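Local coordinates for F-BAR domain only protein 1 (PDB 5JP2), which may act in an early step of clathrin-mediated endocytosis and binds an Eps15 peptide through its mu homology domain, at residues Met49-Gly54 with Tyr126-Leu131; Arg57-Asn62 with Ala108-Leu113; Val181-Asp186 with Leu207-Ala212; Asp191-Pro196 with Cys227-Cys232. All coordinates share one frame; numbering follows the deposited sequence.

Contact 1 of 4, residues Met49-Gly54 with Tyr126-Leu131; sequences MSFPAG and YNVALL
The F51 ring meets the carbonyl of Y126 at its edge, in plane, with CD1 of F51 3.9 Å from O of Y126. V128 approaches the same ring obliquely, its CG2 4.0 Å from CE1 of F51, while L68, V19 and L109 also touch this side chain. The Y126 ring takes A53 obliquely at one corner, where CE2 of Y126 lies 3.9 Å from CB of A53. On the same side of the sheet M49 runs extended and then bends at chi3 (-72°), which brings CE to 3.9 Å from CD1 of L130; CB of M49 touches that methyl too. Beneath these side chains the antiparallel strands 39-52 and 125-137 exchange paired backbone bonds at M49/V128 and F51/Y126, the straightest from M49 N to V128 O (2.7 Å, 173° at the hydrogen). The opposite face carries the polar pair: OG of S50 donates to OD1 of N127 at 3.0 Å, tilted 21° from the carbonyl plane, and ND2 of N127 bonds an acidic side chain of the bound peptide. An alanine at N127 would probably leave both the S50 hydroxyl and that acidic group without their mate. L130 and L131 both face L47 in a classic beta bulge, and the S50/N127 side of the pair, where S50, P52 and N127 each pack on an aromatic peptide side chain, forms part of the peptide-binding surface of this mu homology domain.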
# COMPACT_ATOMS: atom_id res chain seq x y z
N MET B 49 -11.51 -6.23 -7.06
CA MET B 49 -12.43 -5.65 -8.03
C MET B 49 -13.83 -5.60 -7.44
O MET B 49 -14.25 -6.51 -6.74
CB MET B 49 -12.44 -6.42 -9.34
CG MET B 49 -13.32 -5.77 -10.37
SD MET B 49 -13.20 -6.48 -11.99
CE MET B 49 -11.61 -5.93 -12.52
N SER B 50 -14.52 -4.49 -7.70
CA SER B 50 -15.85 -4.25 -7.16
C SER B 50 -16.89 -4.28 -8.28
O SER B 50 -16.61 -3.87 -9.41
CB SER B 50 -15.88 -2.91 -6.44
OG SER B 50 -17.09 -2.76 -5.72
N PHE B 51 -18.08 -4.78 -7.96
CA PHE B 51 -19.16 -4.93 -8.91
C PHE B 51 -20.43 -4.26 -8.39
O PHE B 51 -20.78 -4.43 -7.23
CB PHE B 51 -19.47 -6.40 -9.20
CG PHE B 51 -18.39 -7.12 -9.93
CD1 PHE B 51 -17.29 -7.60 -9.26
CD2 PHE B 51 -18.49 -7.33 -11.27
CE1 PHE B 51 -16.31 -8.26 -9.94
CE2 PHE B 51 -17.52 -7.98 -11.95
CZ PHE B 51 -16.42 -8.45 -11.28
N PRO B 52 -21.15 -3.55 -9.25
CA PRO B 52 -22.38 -2.91 -8.80
C PRO B 52 -23.46 -3.95 -8.58
O PRO B 52 -23.56 -4.93 -9.31
CB PRO B 52 -22.73 -1.96 -9.95
CG PRO B 52 -22.07 -2.54 -11.13
CD PRO B 52 -20.82 -3.21 -10.64
N ALA B 53 -24.26 -3.75 -7.53
CA ALA B 53 -25.22 -4.77 -7.14
C ALA B 53 -26.10 -5.17 -8.31
O ALA B 53 -26.42 -6.35 -8.48
CB ALA B 53 -26.05 -4.29 -5.96
N GLY B 54 -26.47 -4.22 -9.16
CA GLY B 54 -27.39 -4.54 -10.22
C GLY B 54 -26.83 -5.45 -11.29
O GLY B 54 -27.59 -5.93 -12.13
N TYR B 126 -20.29 -5.28 -4.42
CA TYR B 126 -19.70 -6.51 -3.92
C TYR B 126 -18.25 -6.59 -4.38
O TYR B 126 -17.97 -6.43 -5.57
CB TYR B 126 -20.48 -7.73 -4.41
CG TYR B 126 -21.93 -7.66 -4.03
CD1 TYR B 126 -22.31 -7.63 -2.71
CD2 TYR B 126 -22.91 -7.63 -5.01
CE1 TYR B 126 -23.64 -7.56 -2.36
CE2 TYR B 126 -24.25 -7.56 -4.67
CZ TYR B 126 -24.61 -7.52 -3.34
OH TYR B 126 -25.94 -7.46 -2.99
N ASN B 127 -17.35 -6.83 -3.44
CA ASN B 127 -15.93 -6.86 -3.73
C ASN B 127 -15.45 -8.28 -3.96
O ASN B 127 -15.92 -9.22 -3.32
CB ASN B 127 -15.14 -6.22 -2.60
CG ASN B 127 -15.36 -4.74 -2.51
OD1 ASN B 127 -15.57 -4.08 -3.52
ND2 ASN B 127 -15.30 -4.21 -1.31
N VAL B 128 -14.51 -8.43 -4.89
CA VAL B 128 -13.92 -9.72 -5.25
C VAL B 128 -12.40 -9.59 -5.27
O VAL B 128 -11.86 -8.68 -5.90
CB VAL B 128 -14.43 -10.19 -6.61
CG1 VAL B 128 -13.78 -11.46 -6.99
CG2 VAL B 128 -15.93 -10.35 -6.55
N ALA B 129 -11.72 -10.56 -4.67
CA ALA B 129 -10.27 -10.54 -4.54
C ALA B 129 -9.65 -11.24 -5.74
O ALA B 129 -9.87 -12.43 -5.94
CB ALA B 129 -9.84 -11.20 -3.24
N LEU B 130 -8.94 -10.49 -6.57
CA LEU B 130 -8.33 -11.05 -7.76
C LEU B 130 -6.92 -11.60 -7.55
O LEU B 130 -6.57 -12.62 -8.14
CB LEU B 130 -8.33 -10.02 -8.87
CG LEU B 130 -9.72 -9.51 -9.26
CD1 LEU B 130 -9.66 -8.63 -10.49
CD2 LEU B 130 -10.64 -10.67 -9.51
N LEU B 131 -6.07 -10.89 -6.80
CA LEU B 131 -4.65 -11.20 -6.85
C LEU B 131 -3.93 -10.76 -5.58
O LEU B 131 -4.28 -9.74 -4.99
CB LEU B 131 -4.02 -10.52 -8.06
CG LEU B 131 -2.57 -10.76 -8.38
CD1 LEU B 131 -2.44 -11.96 -9.26
CD2 LEU B 131 -2.06 -9.54 -9.08

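Contact 2 of 4, residues Arg57-Asn62 with Ala108-Leu113; sequences RIFTAN and ALTLHL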
# COMPACT_ATOMS: atom_id res chain seq x y z
N ARG B 57 -28.32 -9.35 -11.38
CA ARG B 57 -29.53 -9.63 -12.13
C ARG B 57 -29.23 -9.79 -13.60
O ARG B 57 -29.89 -10.56 -14.29
CB ARG B 57 -30.56 -8.52 -11.88
CG ARG B 57 -31.03 -8.48 -10.44
CD ARG B 57 -32.16 -7.47 -10.24
NE ARG B 57 -32.64 -7.47 -8.86
CZ ARG B 57 -33.57 -6.63 -8.40
NH1 ARG B 57 -34.10 -5.72 -9.20
NH2 ARG B 57 -33.95 -6.70 -7.13
N ILE B 58 -28.24 -9.06 -14.11
CA ILE B 58 -27.82 -9.27 -15.48
C ILE B 58 -27.17 -10.64 -15.63
O ILE B 58 -27.48 -11.39 -16.55
CB ILE B 58 -26.86 -8.16 -15.93
CG1 ILE B 58 -27.54 -6.80 -15.87
CG2 ILE B 58 -26.36 -8.44 -17.32
CD1 ILE B 58 -28.61 -6.63 -16.90
N PHE B 59 -26.28 -10.98 -14.70
CA PHE B 59 -25.50 -12.21 -14.84
C PHE B 59 -26.34 -13.45 -14.61
O PHE B 59 -26.26 -14.41 -15.37
CB PHE B 59 -24.31 -12.19 -13.87
CG PHE B 59 -23.16 -11.35 -14.33
CD1 PHE B 59 -23.02 -10.97 -15.64
CD2 PHE B 59 -22.17 -10.98 -13.44
CE1 PHE B 59 -21.95 -10.21 -16.05
CE2 PHE B 59 -21.09 -10.22 -13.86
CZ PHE B 59 -20.98 -9.84 -15.15
N THR B 60 -27.16 -13.45 -13.55
CA THR B 60 -28.03 -14.59 -13.30
C THR B 60 -28.95 -14.86 -14.47
O THR B 60 -29.16 -16.01 -14.85
CB THR B 60 -28.83 -14.37 -12.03
OG1 THR B 60 -29.83 -13.37 -12.27
CG2 THR B 60 -27.92 -13.91 -10.92
N ALA B 61 -29.49 -13.80 -15.06
CA ALA B 61 -30.43 -13.93 -16.16
C ALA B 61 -29.76 -14.37 -17.45
O ALA B 61 -30.41 -14.99 -18.29
CB ALA B 61 -31.15 -12.60 -16.38
N ASN B 62 -28.49 -14.04 -17.65
CA ASN B 62 -27.77 -14.40 -18.87
C ASN B 62 -26.53 -15.19 -18.50
O ASN B 62 -25.49 -14.61 -18.17
CB ASN B 62 -27.42 -13.16 -19.68
CG ASN B 62 -26.84 -13.50 -21.04
OD1 ASN B 62 -26.67 -14.68 -21.37
ND2 ASN B 62 -26.52 -12.48 -21.82
N ALA B 108 -18.63 -19.09 -12.65
CA ALA B 108 -18.19 -19.00 -11.26
C ALA B 108 -18.40 -17.60 -10.71
O ALA B 108 -18.91 -17.43 -9.60
CB ALA B 108 -16.73 -19.41 -11.15
N LEU B 109 -18.04 -16.58 -11.48
CA LEU B 109 -18.25 -15.20 -11.04
C LEU B 109 -19.72 -14.93 -10.73
O LEU B 109 -20.03 -14.31 -9.71
CB LEU B 109 -17.75 -14.22 -12.10
CG LEU B 109 -17.96 -12.75 -11.72
CD1 LEU B 109 -17.19 -12.45 -10.45
CD2 LEU B 109 -17.58 -11.81 -12.84
N THR B 110 -20.62 -15.39 -11.60
CA THR B 110 -22.05 -15.23 -11.34
C THR B 110 -22.46 -15.85 -10.02
O THR B 110 -23.15 -15.23 -9.22
CB THR B 110 -22.87 -15.84 -12.48
OG1 THR B 110 -22.49 -15.24 -13.71
CG2 THR B 110 -24.33 -15.62 -12.25
N LEU B 111 -22.07 -17.11 -9.81
CA LEU B 111 -22.41 -17.78 -8.56
C LEU B 111 -21.80 -17.04 -7.37
O LEU B 111 -22.43 -16.93 -6.32
CB LEU B 111 -21.92 -19.22 -8.58
CG LEU B 111 -22.69 -20.14 -9.52
CD1 LEU B 111 -22.08 -21.51 -9.54
CD2 LEU B 111 -24.12 -20.22 -9.07
N HIS B 112 -20.59 -16.53 -7.54
CA HIS B 112 -19.91 -15.86 -6.44
C HIS B 112 -20.65 -14.60 -6.02
O HIS B 112 -20.80 -14.33 -4.83
CB HIS B 112 -18.47 -15.55 -6.82
CG HIS B 112 -17.72 -14.83 -5.76
ND1 HIS B 112 -16.99 -15.48 -4.79
CD2 HIS B 112 -17.60 -13.51 -5.49
CE1 HIS B 112 -16.46 -14.59 -3.98
NE2 HIS B 112 -16.81 -13.39 -4.38
N LEU B 113 -21.09 -13.80 -6.99
CA LEU B 113 -21.83 -12.60 -6.64
C LEU B 113 -23.20 -12.93 -6.09
O LEU B 113 -23.67 -12.26 -5.17
CB LEU B 113 -21.93 -11.68 -7.85
CG LEU B 113 -20.58 -11.23 -8.41
CD1 LEU B 113 -20.76 -10.56 -9.75
CD2 LEU B 113 -19.85 -10.32 -7.44
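F59 lays its side chain across T110, with CB of F59 3.6 Å from OG1 of T110 and CG2 of T110 packed against the same CB from a second branch. Farther out the ring meets two leucines one helical turn apart. CE2 of F59 lies 4.0 Å from CD2 of L109, an oblique approach, whereas CD1 of L113 sits in the ring plane at the edge, 4.0 Å from CD2 of F59. The side chain of F59 sets out toward helix 106-119, and chi1 (-78°) puts CG beside the backbone N. Segments 57-61 of helix 55-61 and 108-113 of helix 106-119 cross at -128°, with their axes 9.4 Å apart at closest approach. F59 is the main knob, set among M106, L109, T110 and L113 as in knobs-into-holes packing. No hydrogen bond spans the two segments. The hydroxyl of T110, which touches CB of F59, is satisfied by O of M106 in its own helix, so it can lie against this apolar group. At the exposed margin CG2 of T60 comes within 4.2 Å of CG2 of T110, methyl to methyl, and T60 also touches Q114. L113 reaches onward to Y126 and V128 of strand 125-137.

Contact 3 of 4, residues Val181-Asp186 with Leu207-Ala212; sequences VLLPLD and LLWKLA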
# COMPACT_ATOMS: atom_id res chain seq x y z
N VAL B 181 7.13 9.31 13.37
CA VAL B 181 8.40 8.67 13.65
C VAL B 181 8.38 8.24 15.10
O VAL B 181 8.10 9.05 15.98
CB VAL B 181 9.60 9.59 13.37
CG1 VAL B 181 10.92 8.88 13.72
CG2 VAL B 181 9.59 10.02 11.94
N LEU B 182 8.69 6.98 15.34
CA LEU B 182 8.58 6.36 16.65
C LEU B 182 9.94 5.85 17.09
O LEU B 182 10.57 5.07 16.37
CB LEU B 182 7.57 5.22 16.62
CG LEU B 182 6.19 5.62 16.10
CD1 LEU B 182 5.41 4.42 15.64
CD2 LEU B 182 5.46 6.31 17.20
N LEU B 183 10.39 6.31 18.24
CA LEU B 183 11.60 5.82 18.87
C LEU B 183 11.22 5.23 20.22
O LEU B 183 10.81 5.98 21.13
CB LEU B 183 12.63 6.93 19.03
CG LEU B 183 13.87 6.63 19.85
CD1 LEU B 183 14.70 5.53 19.22
CD2 LEU B 183 14.68 7.88 19.97
N PRO B 184 11.32 3.91 20.43
CA PRO B 184 10.95 3.37 21.74
C PRO B 184 11.99 3.76 22.78
O PRO B 184 13.19 3.76 22.51
CB PRO B 184 10.91 1.86 21.50
CG PRO B 184 11.81 1.65 20.39
CD PRO B 184 11.76 2.86 19.51
N LEU B 185 11.51 4.14 23.95
CA LEU B 185 12.36 4.56 25.06
C LEU B 185 11.71 4.15 26.37
O LEU B 185 10.54 4.46 26.60
CB LEU B 185 12.56 6.07 25.02
CG LEU B 185 13.47 6.64 26.09
CD1 LEU B 185 14.85 6.05 25.91
CD2 LEU B 185 13.52 8.13 25.94
N ASP B 186 12.49 3.56 27.26
CA ASP B 186 11.93 3.06 28.50
C ASP B 186 11.58 4.20 29.45
O ASP B 186 12.06 5.33 29.31
CB ASP B 186 12.93 2.10 29.15
CG ASP B 186 12.34 1.33 30.30
OD1 ASP B 186 11.15 0.94 30.22
OD2 ASP B 186 13.06 1.11 31.30
N LEU B 207 8.94 7.48 22.02
CA LEU B 207 8.91 8.87 21.59
C LEU B 207 8.19 9.01 20.25
O LEU B 207 8.40 8.20 19.34
CB LEU B 207 10.32 9.41 21.44
CG LEU B 207 11.03 9.83 22.71
CD1 LEU B 207 12.41 10.29 22.33
CD2 LEU B 207 10.25 10.94 23.33
N LEU B 208 7.33 10.01 20.14
CA LEU B 208 6.52 10.24 18.95
C LEU B 208 6.79 11.60 18.35
O LEU B 208 6.57 12.63 19.00
CB LEU B 208 5.04 10.12 19.27
CG LEU B 208 4.09 10.51 18.13
CD1 LEU B 208 4.24 9.60 16.92
CD2 LEU B 208 2.66 10.52 18.60
N TRP B 209 7.25 11.62 17.11
CA TRP B 209 7.28 12.82 16.29
C TRP B 209 6.16 12.73 15.26
O TRP B 209 6.01 11.70 14.59
CB TRP B 209 8.61 12.98 15.57
CG TRP B 209 9.74 13.38 16.44
CD1 TRP B 209 10.10 14.64 16.79
CD2 TRP B 209 10.70 12.51 17.03
NE1 TRP B 209 11.22 14.61 17.58
CE2 TRP B 209 11.61 13.31 17.74
CE3 TRP B 209 10.87 11.13 17.04
CZ2 TRP B 209 12.67 12.77 18.45
CZ3 TRP B 209 11.92 10.60 17.72
CH2 TRP B 209 12.81 11.42 18.42
N LYS B 210 5.41 13.81 15.11
CA LYS B 210 4.46 13.95 14.02
C LYS B 210 5.06 14.89 12.99
O LYS B 210 5.39 16.03 13.32
CB LYS B 210 3.12 14.50 14.50
CG LYS B 210 2.34 13.61 15.43
CD LYS B 210 0.96 14.19 15.66
CE LYS B 210 0.11 13.30 16.54
NZ LYS B 210 -1.23 13.90 16.77
N LEU B 211 5.16 14.44 11.76
CA LEU B 211 5.81 15.19 10.71
C LEU B 211 4.77 15.75 9.76
O LEU B 211 3.69 15.20 9.60
CB LEU B 211 6.78 14.31 9.93
CG LEU B 211 7.94 13.70 10.69
CD1 LEU B 211 8.81 12.93 9.76
CD2 LEU B 211 8.74 14.79 11.33
N ALA B 212 5.10 16.88 9.14
CA ALA B 212 4.24 17.41 8.11
C ALA B 212 4.25 16.46 6.92
O ALA B 212 5.14 15.64 6.77
CB ALA B 212 4.71 18.80 7.67
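V181 and W209 bind each other through both backbone groups: N of V181 donates to O of W209 at 2.9 Å, and N of W209 returns the bond to O of V181 at 2.9 Å, nearly straight at 174°. The next hydrogen-bonded pair repeats the exchange, N of L183 to O of L207 at 3.0 Å and N of L207 to O of L183 at 2.6 Å, the latter donor tilted 30° from the carbonyl plane. Between them, L182 and L208 form a non-hydrogen-bonded pair whose polar backbone groups look outward, L182 bonding with A244 and L208 with A199. The carbonyls of V181 and L207 each take a further CA-H contact, from L208 and L182 respectively. The indole nitrogen of W209 is satisfied by O of P196. Its ring presents an edge to the neighbouring strand: O of V181 lies near the ring plane 3.6 Å from CE3 of W209, and CB of L183 meets CZ3 of W209 at 4.0 Å. CG1 of V181 also meets CE3 of W209, while the other branch, CG2, turns away from the indole to CD1 of L211, 3.7 Å off. On the other face L182 and L208 lie side by side, CD2 of L182 touching CD1 of L208. The pairing is that of regular antiparallel sheet. Strand 179-184 sits between 242-250 and 206-210, with 199-201 beyond at the edge, while L207, W209 and L185 pack against A228, L226 and W230 of strand 223-231 in the facing sheet.

Contact 4 of 4, residues Asp191-Pro196 with Cys227-Cys232; sequences DLQCQP and CASWQC
D191 lays its carboxylate against the side-chain amide of Q231, the two planes stacked 26° apart with CG of D191 3.4 Å from CD of Q231. An alanine at Q231 takes away that flat amide and would probably leave the carboxylate of D191 freer to turn. D191 stands at a corner of the chain, beside strand 192-195, an outermost strand of its antiparallel sheet. S229 follows, paired with Q193 through bonds of 3.0 Å (Q193 N to S229 O) and 2.9 Å (S229 N to Q193 O). Its OG, held between the backbone N and the carbonyl carbon (chi1 60°), rests 3.5 Å from CB of Q193, alongside the extended side chain of that glutamine. C227 closes the series with Q195: N of C227 donates to O of Q195 at 2.9 Å, N of Q195 to O of C227 at 3.0 Å, and SG of C227 lies 4.1 Å from CB of Q195. On the reverse face SG of C194 touches CB of A228. The chemistry is thus divided: backbone bonds carry the pairing, polar side chains line the more solvent-facing surface, and A228 and W230 turn to the neighbouring sheet and loops (L207, W209, L185).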
# COMPACT_ATOMS: atom_id res chain seq x y z
N ASP B 191 16.45 13.27 31.56
CA ASP B 191 17.18 14.34 30.87
C ASP B 191 16.88 14.33 29.38
O ASP B 191 17.78 14.37 28.53
CB ASP B 191 18.68 14.23 31.13
CG ASP B 191 19.03 14.36 32.59
OD1 ASP B 191 18.85 13.37 33.33
OD2 ASP B 191 19.48 15.45 33.00
N LEU B 192 15.60 14.29 29.07
CA LEU B 192 15.14 14.16 27.70
C LEU B 192 15.27 15.47 26.96
O LEU B 192 14.75 16.50 27.39
CB LEU B 192 13.69 13.74 27.68
CG LEU B 192 13.39 12.31 27.28
CD1 LEU B 192 11.91 12.06 27.44
CD2 LEU B 192 13.81 12.13 25.85
N GLN B 193 15.95 15.44 25.83
CA GLN B 193 16.01 16.57 24.93
C GLN B 193 15.59 16.07 23.56
O GLN B 193 16.05 15.01 23.14
CB GLN B 193 17.42 17.15 24.93
CG GLN B 193 17.89 17.45 26.34
CD GLN B 193 19.39 17.60 26.45
OE1 GLN B 193 19.94 18.61 26.05
NE2 GLN B 193 20.05 16.58 26.99
N CYS B 194 14.76 16.83 22.86
CA CYS B 194 14.31 16.45 21.53
C CYS B 194 14.30 17.68 20.65
O CYS B 194 13.75 18.71 21.03
CB CYS B 194 12.91 15.84 21.55
SG CYS B 194 12.73 14.48 22.67
N GLN B 195 14.87 17.55 19.46
CA GLN B 195 14.76 18.59 18.47
C GLN B 195 14.32 17.89 17.19
O GLN B 195 15.06 17.09 16.65
CB GLN B 195 16.12 19.26 18.29
CG GLN B 195 16.67 19.85 19.58
CD GLN B 195 18.18 19.98 19.56
OE1 GLN B 195 18.75 20.68 18.71
NE2 GLN B 195 18.85 19.29 20.47
N PRO B 196 13.13 18.21 16.67
CA PRO B 196 12.04 19.02 17.22
C PRO B 196 11.38 18.33 18.41
O PRO B 196 11.77 17.22 18.72
CB PRO B 196 11.09 19.15 16.02
CG PRO B 196 11.45 18.10 15.11
CD PRO B 196 12.89 17.85 15.27
N CYS B 227 16.28 14.48 16.19
CA CYS B 227 17.18 13.81 17.12
C CYS B 227 16.65 13.91 18.54
O CYS B 227 15.83 14.76 18.87
CB CYS B 227 18.58 14.39 17.07
SG CYS B 227 18.59 16.04 17.64
N ALA B 228 17.17 13.02 19.38
CA ALA B 228 16.80 12.99 20.79
C ALA B 228 17.96 12.46 21.59
O ALA B 228 18.80 11.71 21.07
CB ALA B 228 15.56 12.13 21.02
N SER B 229 18.01 12.84 22.86
CA SER B 229 19.04 12.39 23.79
C SER B 229 18.43 12.22 25.16
O SER B 229 17.44 12.86 25.50
CB SER B 229 20.19 13.38 23.88
OG SER B 229 19.70 14.62 24.33
N TRP B 230 19.03 11.35 25.96
CA TRP B 230 18.55 11.07 27.31
C TRP B 230 19.69 10.47 28.12
O TRP B 230 20.79 10.24 27.61
CB TRP B 230 17.35 10.13 27.27
CG TRP B 230 17.67 8.82 26.63
CD1 TRP B 230 18.09 7.69 27.25
CD2 TRP B 230 17.61 8.51 25.24
NE1 TRP B 230 18.30 6.69 26.34
CE2 TRP B 230 18.00 7.17 25.09
CE3 TRP B 230 17.24 9.24 24.11
CZ2 TRP B 230 18.04 6.55 23.86
CZ3 TRP B 230 17.28 8.62 22.89
CH2 TRP B 230 17.68 7.28 22.78
N GLN B 231 19.42 10.21 29.40
CA GLN B 231 20.36 9.56 30.29
C GLN B 231 19.71 8.30 30.82
O GLN B 231 18.51 8.29 31.08
CB GLN B 231 20.77 10.44 31.48
CG GLN B 231 21.74 11.55 31.14
CD GLN B 231 21.91 12.52 32.28
OE1 GLN B 231 21.46 12.26 33.39
NE2 GLN B 231 22.50 13.67 31.99
N CYS B 232 20.50 7.24 30.95
CA CYS B 232 20.01 5.96 31.44
C CYS B 232 21.02 5.41 32.43
O CYS B 232 22.18 5.20 32.08
CB CYS B 232 19.78 4.98 30.29
SG CYS B 232 18.32 3.95 30.48

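Contacts 1 and 2 form one cluster and contacts 3 and 4 another, at opposite ends of an elongated domain. In the first, centres lie 12 Å apart and contact 2 is nested within the chain loop that contact 1 closes; CZ of F51 meets CD2 of L109 at 3.9 Å, tying the strand pair to helix 106-119. In the second, centres are 11 Å apart and the segments alternate along the chain, joined by packing of CH2 of W209 on CB of A228 (3.8 Å). Contacts 1 and 3 share one long sheet, yet their centres stand 38 Å apart. The bound peptide touches contact 1, whose centre is 50 Å from that of contact 4.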